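Tryptophanyl-tRNA synthetase (PDB 3HV0) probably catalyses the ATP-dependent attachment of L-tryptophan to tRNA(Trp), releasing AMP and diphosphate, as a class I aminoacyl-tRNA synthetase. Local coordinates at residues F75-T79 and Q201-S207; G80-S84 and T115-K119; S85-V90 and S275-N279; H132-Y136 and T156-Y160. One frame throughout, in Å; residues are numbered along the deposited sequence.

How the contacts relate
All four contacts lie in this chain, the catalytic part of the protein. Contacts 1 and 2 share strand 76-81 and both touch the bound tryptophan, with centres about 16 Å apart. Contact 2 has its centre about 8 Å from that of contact 4, and helices 116-122 and 128-143 follow one another in the chain. Contact 3, about 14 Å from contact 2 and about 25 Å from contact 1 between centres, brings in loop 275-279. Along the chain contact 2 closes before contact 4 opens, both within the span of contact 1, whereas contact 3 crosses contacts 1 and 2. Since 80-84 runs directly into 85-90, the tryptophan pocket continues into the loop with the HIGH-like signature.

Contact 1. Residues F75-T79 and Q201-S207; sequences FYLYT and QAAPAFS. With TRP (tryptophan), chain C.
Tyr78 OH gives its proton to the backbone Gln201 O at 2.5 Å, a bond so short that coordinate error may contribute. The same hydroxyl accepts from the indole NE1 of the bound tryptophan, 3.1 Å from Tyr78 OH, with a nearly straight N-H...O angle of 163°. Gln113 OE1 is a further hydrogen-bond partner, so three polar groups crowd round this buried oxygen, whose single proton can probably serve the two acceptors only in part. Gln201 O lies in the plane of the Tyr78 ring, at its hydroxyl edge, and is met from the side of the C-O bond. Two residues earlier on the strand, Tyr76 OH donates to Pro204 O at 2.7 Å, approaching with a C=O...O angle of 139° and tilted out of the carbonyl plane. Ser207 N is also near that hydroxyl, but its angle is too poor for a bond.

These bonds join strand 76-81, a central parallel strand of the class I Rossmann-type fold, to Gln201 of helix 192-202 and the 3-10 segment 203-205, and they help to form one side of the tryptophan pocket. With CG placed nearly opposite its backbone N (chi1 159°), the Tyr78 ring reaches between two partners. Pro204 CB sits over the centre of one face, 3.6 Å from the Tyr78 ring centroid, in a CH-pi contact; CZ2 of the bound tryptophan occupies the opposite face nearer the rim. Farther out, Ala205 CB approaches Tyr78 CD2 at 4.0 Å, and Tyr76 CE1 lies 3.9 Å from Ser207 CB.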
# COMPACT_ATOMS: atom_id res chain seq x y z
N PHE A 75 -12.02 -17.64 18.01
CA PHE A 75 -11.87 -16.30 17.46
C PHE A 75 -10.38 -15.96 17.56
O PHE A 75 -9.58 -16.83 17.93
CB PHE A 75 -12.73 -15.30 18.24
CG PHE A 75 -12.34 -15.13 19.68
CD1 PHE A 75 -11.55 -14.07 20.08
CD2 PHE A 75 -12.78 -16.03 20.64
CE1 PHE A 75 -11.19 -13.90 21.40
CE2 PHE A 75 -12.44 -15.88 21.97
CZ PHE A 75 -11.63 -14.82 22.35
N TYR A 76 -10.00 -14.73 17.23
CA TYR A 76 -8.60 -14.31 17.37
C TYR A 76 -8.43 -12.91 17.91
O TYR A 76 -9.35 -12.09 17.86
CB TYR A 76 -7.83 -14.46 16.05
CG TYR A 76 -8.06 -13.42 14.96
CD1 TYR A 76 -9.16 -13.52 14.12
CD2 TYR A 76 -7.13 -12.42 14.70
CE1 TYR A 76 -9.37 -12.62 13.08
CE2 TYR A 76 -7.33 -11.49 13.66
CZ TYR A 76 -8.45 -11.61 12.84
OH TYR A 76 -8.69 -10.72 11.79
N LEU A 77 -7.23 -12.66 18.45
CA LEU A 77 -6.89 -11.37 19.02
C LEU A 77 -6.03 -10.60 18.02
O LEU A 77 -5.29 -11.19 17.29
CB LEU A 77 -6.14 -11.54 20.34
CG LEU A 77 -6.87 -12.32 21.45
CD1 LEU A 77 -5.94 -13.04 22.42
CD2 LEU A 77 -7.83 -11.40 22.20
N TYR A 78 -6.16 -9.29 17.98
CA TYR A 78 -5.28 -8.44 17.18
C TYR A 78 -4.93 -7.20 17.99
O TYR A 78 -5.80 -6.45 18.44
CB TYR A 78 -5.94 -8.07 15.85
CG TYR A 78 -5.41 -6.83 15.13
CD1 TYR A 78 -4.05 -6.59 14.99
CD2 TYR A 78 -6.28 -5.94 14.53
CE1 TYR A 78 -3.59 -5.49 14.31
CE2 TYR A 78 -5.83 -4.83 13.84
CZ TYR A 78 -4.48 -4.61 13.73
OH TYR A 78 -4.03 -3.47 13.05
N THR A 79 -3.64 -7.01 18.20
CA THR A 79 -3.15 -5.80 18.82
C THR A 79 -1.92 -5.32 18.07
O THR A 79 -1.48 -5.99 17.18
CB THR A 79 -2.89 -6.02 20.30
OG1 THR A 79 -3.03 -4.76 20.96
CG2 THR A 79 -1.52 -6.56 20.55
N GLN A 201 -3.88 -0.36 9.06
CA GLN A 201 -4.14 -0.76 10.44
C GLN A 201 -5.45 -1.48 10.61
O GLN A 201 -5.59 -2.29 11.51
CB GLN A 201 -4.15 0.43 11.36
CG GLN A 201 -4.33 0.03 12.80
CD GLN A 201 -3.67 0.94 13.76
OE1 GLN A 201 -4.14 1.09 14.87
NE2 GLN A 201 -2.59 1.57 13.36
N ALA A 202 -6.43 -1.12 9.79
CA ALA A 202 -7.73 -1.78 9.81
C ALA A 202 -7.63 -3.25 9.38
O ALA A 202 -8.20 -4.11 10.02
CB ALA A 202 -8.70 -1.04 8.93
N ALA A 203 -6.87 -3.51 8.32
CA ALA A 203 -6.89 -4.78 7.60
C ALA A 203 -6.69 -6.06 8.43
O ALA A 203 -7.27 -7.10 8.10
CB ALA A 203 -5.90 -4.73 6.41
N PRO A 204 -5.84 -6.01 9.47
CA PRO A 204 -5.69 -7.23 10.27
C PRO A 204 -6.89 -7.55 11.15
O PRO A 204 -6.97 -8.69 11.67
CB PRO A 204 -4.44 -6.96 11.12
CG PRO A 204 -3.71 -5.85 10.41
CD PRO A 204 -4.78 -5.03 9.77
N ALA A 205 -7.83 -6.62 11.33
CA ALA A 205 -9.07 -6.96 12.06
C ALA A 205 -10.03 -7.86 11.24
O ALA A 205 -11.13 -8.17 11.69
CB ALA A 205 -9.76 -5.73 12.55
N PHE A 206 -9.64 -8.25 10.03
CA PHE A 206 -10.43 -9.21 9.24
C PHE A 206 -9.62 -10.46 9.00
O PHE A 206 -8.47 -10.36 8.58
CB PHE A 206 -10.81 -8.67 7.87
CG PHE A 206 -11.65 -7.44 7.89
CD1 PHE A 206 -12.85 -7.43 8.56
CD2 PHE A 206 -11.27 -6.31 7.19
CE1 PHE A 206 -13.63 -6.29 8.58
CE2 PHE A 206 -12.05 -5.19 7.20
CZ PHE A 206 -13.23 -5.17 7.91
N SER A 207 -10.25 -11.61 9.19
CA SER A 207 -9.59 -12.91 9.12
C SER A 207 -9.10 -13.24 7.73
O SER A 207 -8.17 -14.01 7.58
CB SER A 207 -10.53 -14.02 9.60
OG SER A 207 -11.63 -14.17 8.73
N TRP C . -0.67 2.66 15.41
CA TRP C . -0.62 2.03 16.76
C TRP C . 0.25 2.85 17.70
O TRP C . 1.09 3.65 17.23
CB TRP C . -0.13 0.57 16.71
CG TRP C . -1.22 -0.43 16.36
CD1 TRP C . -1.40 -1.07 15.16
CD2 TRP C . -2.26 -0.91 17.23
NE1 TRP C . -2.47 -1.91 15.23
CE2 TRP C . -3.03 -1.82 16.48
CE3 TRP C . -2.61 -0.66 18.55
CZ2 TRP C . -4.13 -2.49 17.02
CZ3 TRP C . -3.70 -1.32 19.08
CH2 TRP C . -4.46 -2.22 18.31
OXT TRP C . 0.11 2.73 18.93

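Contact 2. Residues G80-S84 and T115-K119; sequences GRGPS and TDDEK. With TRP (tryptophan), chain C.
Lys119 lies along the backbone of Gly82 and Pro83, touching with its methylene groups. Its CE comes within 3.6 Å of Gly82 CA, a close approach made at a carbon that bears no side chain, while CG packs near Pro83 N. A bend at chi2 (-59°) turns the lysine chain back across the glycine, and its outer end passes beside the carboxylate of the bound tryptophan, with Lys119 CE 3.3 Å from the ligand O; the lysine charge would probably be felt there.

Pro83, the centre of an inverse gamma turn, meets the start of helix 116-122 with CG and CD. Its CD is 3.7 Å from Thr115 N, and its CG is 4.0 Å from Asp116 CA.

Thr115 makes the direct backbone link: its N donates to Arg81 O at 3.0 Å, with an N-H...O angle of 168°. Its hydroxyl, although at the N-cap position, is spent on another partner, for Thr115 OG1 donates to Glu118 OE1 at 2.6 Å, meeting that oxygen on its anti side. The ammonium of the bound tryptophan donates to the same Glu118 OE1 in a very short bond. Thr115 thus both touches the indole through CG2 and helps to position the carboxylate that holds the amino group.

The contact occupies the C-terminal ends of strands 76-81 and 110-114, where Rossmann-type folds bind their ligands. Pro83 also packs on Thr131, Tyr134 and Asn138 of helix 128-143, Thr115 leans on Phe197 of helix 192-202, and Asp117 bonds to Tyr165 of the second subunit.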
# COMPACT_ATOMS: atom_id res chain seq x y z
N GLY A 80 -1.40 -4.16 18.42
CA GLY A 80 -0.27 -3.58 17.66
C GLY A 80 0.60 -2.61 18.42
O GLY A 80 0.35 -2.34 19.58
N ARG A 81 1.64 -2.13 17.73
CA ARG A 81 2.66 -1.27 18.31
C ARG A 81 3.32 -0.41 17.19
O ARG A 81 3.65 -0.89 16.13
CB ARG A 81 3.65 -2.16 19.06
CG ARG A 81 5.06 -1.64 19.22
CD ARG A 81 5.16 -0.39 20.10
NE ARG A 81 6.52 0.11 20.17
CZ ARG A 81 6.88 1.26 20.72
NH1 ARG A 81 5.97 2.06 21.26
NH2 ARG A 81 8.16 1.63 20.72
N GLY A 82 3.50 0.88 17.45
CA GLY A 82 4.19 1.76 16.51
C GLY A 82 5.62 2.01 16.95
O GLY A 82 5.82 2.69 17.94
N PRO A 83 6.62 1.45 16.25
CA PRO A 83 8.01 1.58 16.63
C PRO A 83 8.63 2.97 16.38
O PRO A 83 9.36 3.15 15.41
CB PRO A 83 8.71 0.54 15.76
CG PRO A 83 7.89 0.43 14.59
CD PRO A 83 6.48 0.65 15.02
N SER A 84 8.35 3.93 17.26
CA SER A 84 8.99 5.24 17.21
C SER A 84 10.20 5.34 18.13
O SER A 84 10.90 6.35 18.13
CB SER A 84 7.98 6.31 17.59
OG SER A 84 7.05 5.79 18.51
N THR A 115 4.00 -1.32 13.15
CA THR A 115 3.69 -0.37 12.09
C THR A 115 4.89 0.48 11.69
O THR A 115 4.84 1.71 11.81
CB THR A 115 2.48 0.55 12.47
OG1 THR A 115 2.82 1.46 13.53
CG2 THR A 115 1.34 -0.29 12.91
N ASP A 116 5.93 -0.14 11.16
CA ASP A 116 7.11 0.66 10.72
C ASP A 116 6.79 1.67 9.60
O ASP A 116 7.45 2.69 9.50
CB ASP A 116 8.32 -0.20 10.35
CG ASP A 116 7.92 -1.45 9.60
OD1 ASP A 116 7.34 -1.38 8.52
OD2 ASP A 116 8.18 -2.54 10.08
N ASP A 117 5.80 1.37 8.76
CA ASP A 117 5.28 2.30 7.78
C ASP A 117 4.65 3.56 8.38
O ASP A 117 4.95 4.67 7.94
CB ASP A 117 4.29 1.60 6.83
CG ASP A 117 3.21 0.80 7.57
OD1 ASP A 117 3.19 0.84 8.82
OD2 ASP A 117 2.39 0.13 6.91
N GLU A 118 3.80 3.40 9.40
CA GLU A 118 3.06 4.51 10.01
C GLU A 118 3.97 5.61 10.55
O GLU A 118 3.74 6.78 10.33
CB GLU A 118 2.16 3.97 11.15
CG GLU A 118 1.48 5.04 12.04
CD GLU A 118 0.75 4.45 13.27
OE1 GLU A 118 0.97 3.25 13.62
OE2 GLU A 118 -0.03 5.22 13.91
N LYS A 119 5.00 5.21 11.28
CA LYS A 119 5.81 6.13 12.11
C LYS A 119 6.83 6.82 11.26
O LYS A 119 7.16 7.98 11.49
CB LYS A 119 6.48 5.37 13.26
CG LYS A 119 5.47 4.71 14.23
CD LYS A 119 4.55 5.80 14.82
CE LYS A 119 3.61 5.29 15.89
NZ LYS A 119 2.94 6.44 16.59
N TRP C . -0.67 2.66 15.41
CA TRP C . -0.62 2.03 16.76
C TRP C . 0.25 2.85 17.70
O TRP C . 1.09 3.65 17.23
CB TRP C . -0.13 0.57 16.71
CG TRP C . -1.22 -0.43 16.36
CD1 TRP C . -1.40 -1.07 15.16
CD2 TRP C . -2.26 -0.91 17.23
NE1 TRP C . -2.47 -1.91 15.23
CE2 TRP C . -3.03 -1.82 16.48
CE3 TRP C . -2.61 -0.66 18.55
CZ2 TRP C . -4.13 -2.49 17.02
CZ3 TRP C . -3.70 -1.32 19.08
CH2 TRP C . -4.46 -2.22 18.31
OXT TRP C . 0.11 2.73 18.93

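Contact 3. Residues S85-V90 and S275-N279; sequences SESLHV and SIFVN
His89 opens the His-Val-Gly-His sequence, this enzyme's version of the class I HIGH signature, and it pairs with Phe277, a few residues beyond the disordered loop that carries the KMSAS version of the second signature. The two backbones form a single antiparallel bridge. Val90 N donates to Ile276 O at 2.9 Å, and Val278 N donates to Leu88 O at 3.1 Å, both nearly in line with the carbonyl bond. His89 and Phe277 between them are therefore a non-hydrogen-bonded pair, with CA atoms 4.2 Å apart and CA-H...O contacts on both sides.

Their side chains run alongside each other in the same direction, with ring centroids 4.8 Å apart and planes at an oblique 48°; the shortest carbon distances between them are doubtful. Ser275 OG lies 3.1 Å above the plane of the His89 ring, toward its rim. In class I synthetases the two signatures flank the ATP site, so this bridge ties one of them to the base of the loop bearing the other.

Phe277 turns a ring edge to Ser87 O, which lies 3.5 Å from its CD1 and already accepts from Ser85 OG. Next to the bridge, Ser87 OG makes a weak bond to Asn279 OD1. Beyond the other side of the His89-Phe277 pair, Val90 and Ile276 both rest on Leu355 of helix 344-367.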
# COMPACT_ATOMS: atom_id res chain seq x y z
N SER A 85 10.42 4.31 18.94
CA SER A 85 11.56 4.26 19.86
C SER A 85 12.07 2.84 19.90
O SER A 85 11.32 1.90 19.63
CB SER A 85 11.14 4.70 21.27
OG SER A 85 10.32 3.73 21.90
N GLU A 86 13.34 2.69 20.25
CA GLU A 86 13.98 1.38 20.25
C GLU A 86 13.43 0.47 21.34
O GLU A 86 13.40 -0.76 21.16
CB GLU A 86 15.49 1.50 20.38
CG GLU A 86 16.22 0.29 19.80
CD GLU A 86 17.72 0.39 19.91
OE1 GLU A 86 18.33 1.11 19.09
OE2 GLU A 86 18.29 -0.29 20.81
N SER A 87 12.99 1.05 22.46
CA SER A 87 12.39 0.29 23.54
C SER A 87 10.95 0.72 23.84
O SER A 87 10.56 1.86 23.64
CB SER A 87 13.24 0.41 24.80
OG SER A 87 12.78 -0.51 25.77
N LEU A 88 10.15 -0.22 24.32
CA LEU A 88 8.77 0.07 24.71
C LEU A 88 8.75 0.80 26.05
O LEU A 88 9.56 0.48 26.93
CB LEU A 88 7.96 -1.22 24.80
CG LEU A 88 7.23 -1.62 23.50
CD1 LEU A 88 8.15 -1.65 22.27
CD2 LEU A 88 6.52 -2.96 23.67
N HIS A 89 7.85 1.78 26.19
CA HIS A 89 7.58 2.38 27.51
C HIS A 89 6.87 1.33 28.34
O HIS A 89 6.32 0.36 27.80
CB HIS A 89 6.69 3.63 27.44
CG HIS A 89 7.17 4.69 26.49
ND1 HIS A 89 6.35 5.27 25.54
CD2 HIS A 89 8.38 5.29 26.35
CE1 HIS A 89 7.04 6.17 24.86
NE2 HIS A 89 8.27 6.20 25.33
N VAL A 90 6.86 1.50 29.65
CA VAL A 90 6.12 0.59 30.51
C VAL A 90 4.61 0.76 30.27
O VAL A 90 3.84 -0.20 30.47
CB VAL A 90 6.48 0.80 31.99
CG1 VAL A 90 5.78 -0.21 32.88
CG2 VAL A 90 7.99 0.65 32.18
N SER A 275 10.19 9.05 29.42
CA SER A 275 9.38 8.28 30.35
C SER A 275 10.03 6.90 30.57
O SER A 275 11.07 6.60 29.97
CB SER A 275 7.97 8.11 29.81
OG SER A 275 8.00 7.43 28.56
N ILE A 276 9.41 6.08 31.40
CA ILE A 276 10.01 4.83 31.88
C ILE A 276 10.06 3.73 30.79
O ILE A 276 9.02 3.23 30.34
CB ILE A 276 9.22 4.33 33.14
CG1 ILE A 276 10.13 4.05 34.30
CG2 ILE A 276 8.50 3.07 32.86
CD1 ILE A 276 10.83 5.30 34.82
N PHE A 277 11.26 3.36 30.34
CA PHE A 277 11.40 2.28 29.37
C PHE A 277 11.66 0.93 30.05
O PHE A 277 12.23 0.87 31.13
CB PHE A 277 12.51 2.58 28.36
CG PHE A 277 12.28 3.82 27.55
CD1 PHE A 277 11.60 3.77 26.33
CD2 PHE A 277 12.78 5.04 27.97
CE1 PHE A 277 11.42 4.92 25.56
CE2 PHE A 277 12.60 6.20 27.22
CZ PHE A 277 11.91 6.14 26.01
N VAL A 278 11.27 -0.16 29.39
CA VAL A 278 11.48 -1.50 29.97
C VAL A 278 12.95 -1.89 30.09
O VAL A 278 13.26 -2.80 30.84
CB VAL A 278 10.74 -2.61 29.19
CG1 VAL A 278 9.23 -2.39 29.24
CG2 VAL A 278 11.23 -2.67 27.77
N ASN A 279 13.83 -1.22 29.35
CA ASN A 279 15.28 -1.46 29.47
C ASN A 279 16.02 -0.42 30.33
O ASN A 279 17.24 -0.33 30.27
CB ASN A 279 15.92 -1.53 28.09
CG ASN A 279 15.96 -0.19 27.38
OD1 ASN A 279 15.15 0.70 27.65
ND2 ASN A 279 16.90 -0.04 26.46

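Contact 4. Residues H132-Y136 and T156-Y160; sequences HNYAY and TNLEY
Tyr136 OH donates to Glu159 OE1 at 2.6 Å, using the syn lone pair of that oxygen. OE1 lies in the plane of the phenol ring at its edge, while the carboxylate is turned 76° against the ring. The second oxygen, Glu159 OE2, stands 3.5 Å from His132 CE1, at the edge of the imidazole; here too the planes are steeply turned, but no hydrogen bond forms. His132 gets there because its CG is trans to the backbone N (chi1 -173°), which swings the ring over toward the other helix. The glutamate thus sits between two aromatic side chains one helical turn apart.

Next to these polar groups, Thr156 CG2 provides the apolar contact. It touches Tyr136 CE2 at 3.6 Å and Ala135 CB at 4.0 Å, its side chain crossing that of Tyr136 at about a right angle.

Thr156 is also the N-cap of helix 157-174; it accepts weakly from Glu159 N, which lies 3.2 Å from Thr156 OG1, with an N-H...O angle of 132°. The carboxylate of Glu159 faces Tyr136 instead of returning to Thr156 N, so the reciprocal bond of a capping box is absent, and Thr156 is a simple N-cap with one weak bond. Asp116 OD1 takes the neighbouring Leu158 N.

Helix 128-143 is in this way packed against the junction of strand 152-156 with helix 157-174, at an outermost strand of the sheet within this chain. Asp116 of helix 116-122 touches His132, Ala135 and Thr156, and Leu158 packs on Tyr165 of the second subunit.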
# COMPACT_ATOMS: atom_id res chain seq x y z
N HIS A 132 12.40 0.22 10.92
CA HIS A 132 12.45 -1.21 10.69
C HIS A 132 13.25 -1.85 11.80
O HIS A 132 12.78 -2.83 12.39
CB HIS A 132 13.04 -1.51 9.31
CG HIS A 132 12.98 -2.95 8.93
ND1 HIS A 132 11.79 -3.60 8.70
CD2 HIS A 132 13.96 -3.87 8.74
CE1 HIS A 132 12.03 -4.86 8.39
NE2 HIS A 132 13.34 -5.05 8.41
N ASN A 133 14.44 -1.30 12.10
CA ASN A 133 15.26 -1.77 13.23
C ASN A 133 14.55 -1.65 14.59
O ASN A 133 14.62 -2.57 15.43
CB ASN A 133 16.59 -1.04 13.30
CG ASN A 133 17.46 -1.28 12.07
OD1 ASN A 133 17.29 -2.26 11.34
ND2 ASN A 133 18.40 -0.37 11.83
N TYR A 134 13.88 -0.51 14.80
CA TYR A 134 13.17 -0.26 16.04
C TYR A 134 12.05 -1.28 16.17
O TYR A 134 11.69 -1.68 17.28
CB TYR A 134 12.53 1.11 16.05
CG TYR A 134 13.40 2.33 16.24
CD1 TYR A 134 14.77 2.24 16.46
CD2 TYR A 134 12.82 3.59 16.21
CE1 TYR A 134 15.55 3.39 16.62
CE2 TYR A 134 13.58 4.75 16.36
CZ TYR A 134 14.94 4.65 16.58
OH TYR A 134 15.67 5.80 16.73
N ALA A 135 11.46 -1.65 15.03
CA ALA A 135 10.46 -2.70 14.98
C ALA A 135 11.01 -4.01 15.51
O ALA A 135 10.36 -4.66 16.32
CB ALA A 135 9.96 -2.89 13.57
N TYR A 136 12.19 -4.40 15.06
CA TYR A 136 12.72 -5.72 15.45
C TYR A 136 13.13 -5.77 16.91
O TYR A 136 12.94 -6.80 17.57
CB TYR A 136 13.82 -6.23 14.49
CG TYR A 136 13.18 -7.13 13.46
CD1 TYR A 136 13.36 -8.51 13.48
CD2 TYR A 136 12.32 -6.60 12.51
CE1 TYR A 136 12.71 -9.34 12.53
CE2 TYR A 136 11.68 -7.41 11.56
CZ TYR A 136 11.88 -8.76 11.58
OH TYR A 136 11.22 -9.50 10.62
N THR A 156 5.94 -7.15 10.75
CA THR A 156 6.04 -5.74 10.41
C THR A 156 5.27 -5.48 9.12
O THR A 156 5.21 -6.34 8.24
CB THR A 156 7.50 -5.28 10.20
OG1 THR A 156 7.96 -5.63 8.89
CG2 THR A 156 8.42 -5.83 11.29
N ASN A 157 4.73 -4.28 8.98
CA ASN A 157 4.04 -3.93 7.75
C ASN A 157 4.96 -3.99 6.53
O ASN A 157 4.53 -4.40 5.47
CB ASN A 157 3.37 -2.57 7.86
CG ASN A 157 2.10 -2.59 8.66
OD1 ASN A 157 1.48 -3.63 8.83
ND2 ASN A 157 1.71 -1.44 9.17
N LEU A 158 6.22 -3.62 6.67
CA LEU A 158 7.11 -3.68 5.51
C LEU A 158 7.27 -5.12 5.00
O LEU A 158 7.56 -5.34 3.82
CB LEU A 158 8.47 -3.03 5.80
CG LEU A 158 8.51 -1.49 5.68
CD1 LEU A 158 9.94 -0.97 5.50
CD2 LEU A 158 7.71 -0.99 4.52
N GLU A 159 7.08 -6.10 5.88
CA GLU A 159 7.31 -7.47 5.47
C GLU A 159 6.08 -8.26 5.13
O GLU A 159 6.19 -9.23 4.41
CB GLU A 159 8.17 -8.16 6.50
CG GLU A 159 9.63 -7.81 6.29
CD GLU A 159 10.53 -8.32 7.36
OE1 GLU A 159 10.03 -8.86 8.37
OE2 GLU A 159 11.75 -8.15 7.19
N TYR A 160 4.91 -7.81 5.59
CA TYR A 160 3.65 -8.54 5.42
C TYR A 160 2.64 -7.77 4.58
O TYR A 160 1.50 -8.20 4.45
CB TYR A 160 3.04 -8.84 6.79
CG TYR A 160 1.93 -9.88 6.80
CD1 TYR A 160 2.18 -11.20 6.49
CD2 TYR A 160 0.64 -9.53 7.17
CE1 TYR A 160 1.17 -12.15 6.51
CE2 TYR A 160 -0.37 -10.45 7.17
CZ TYR A 160 -0.11 -11.77 6.85
OH TYR A 160 -1.12 -12.69 6.87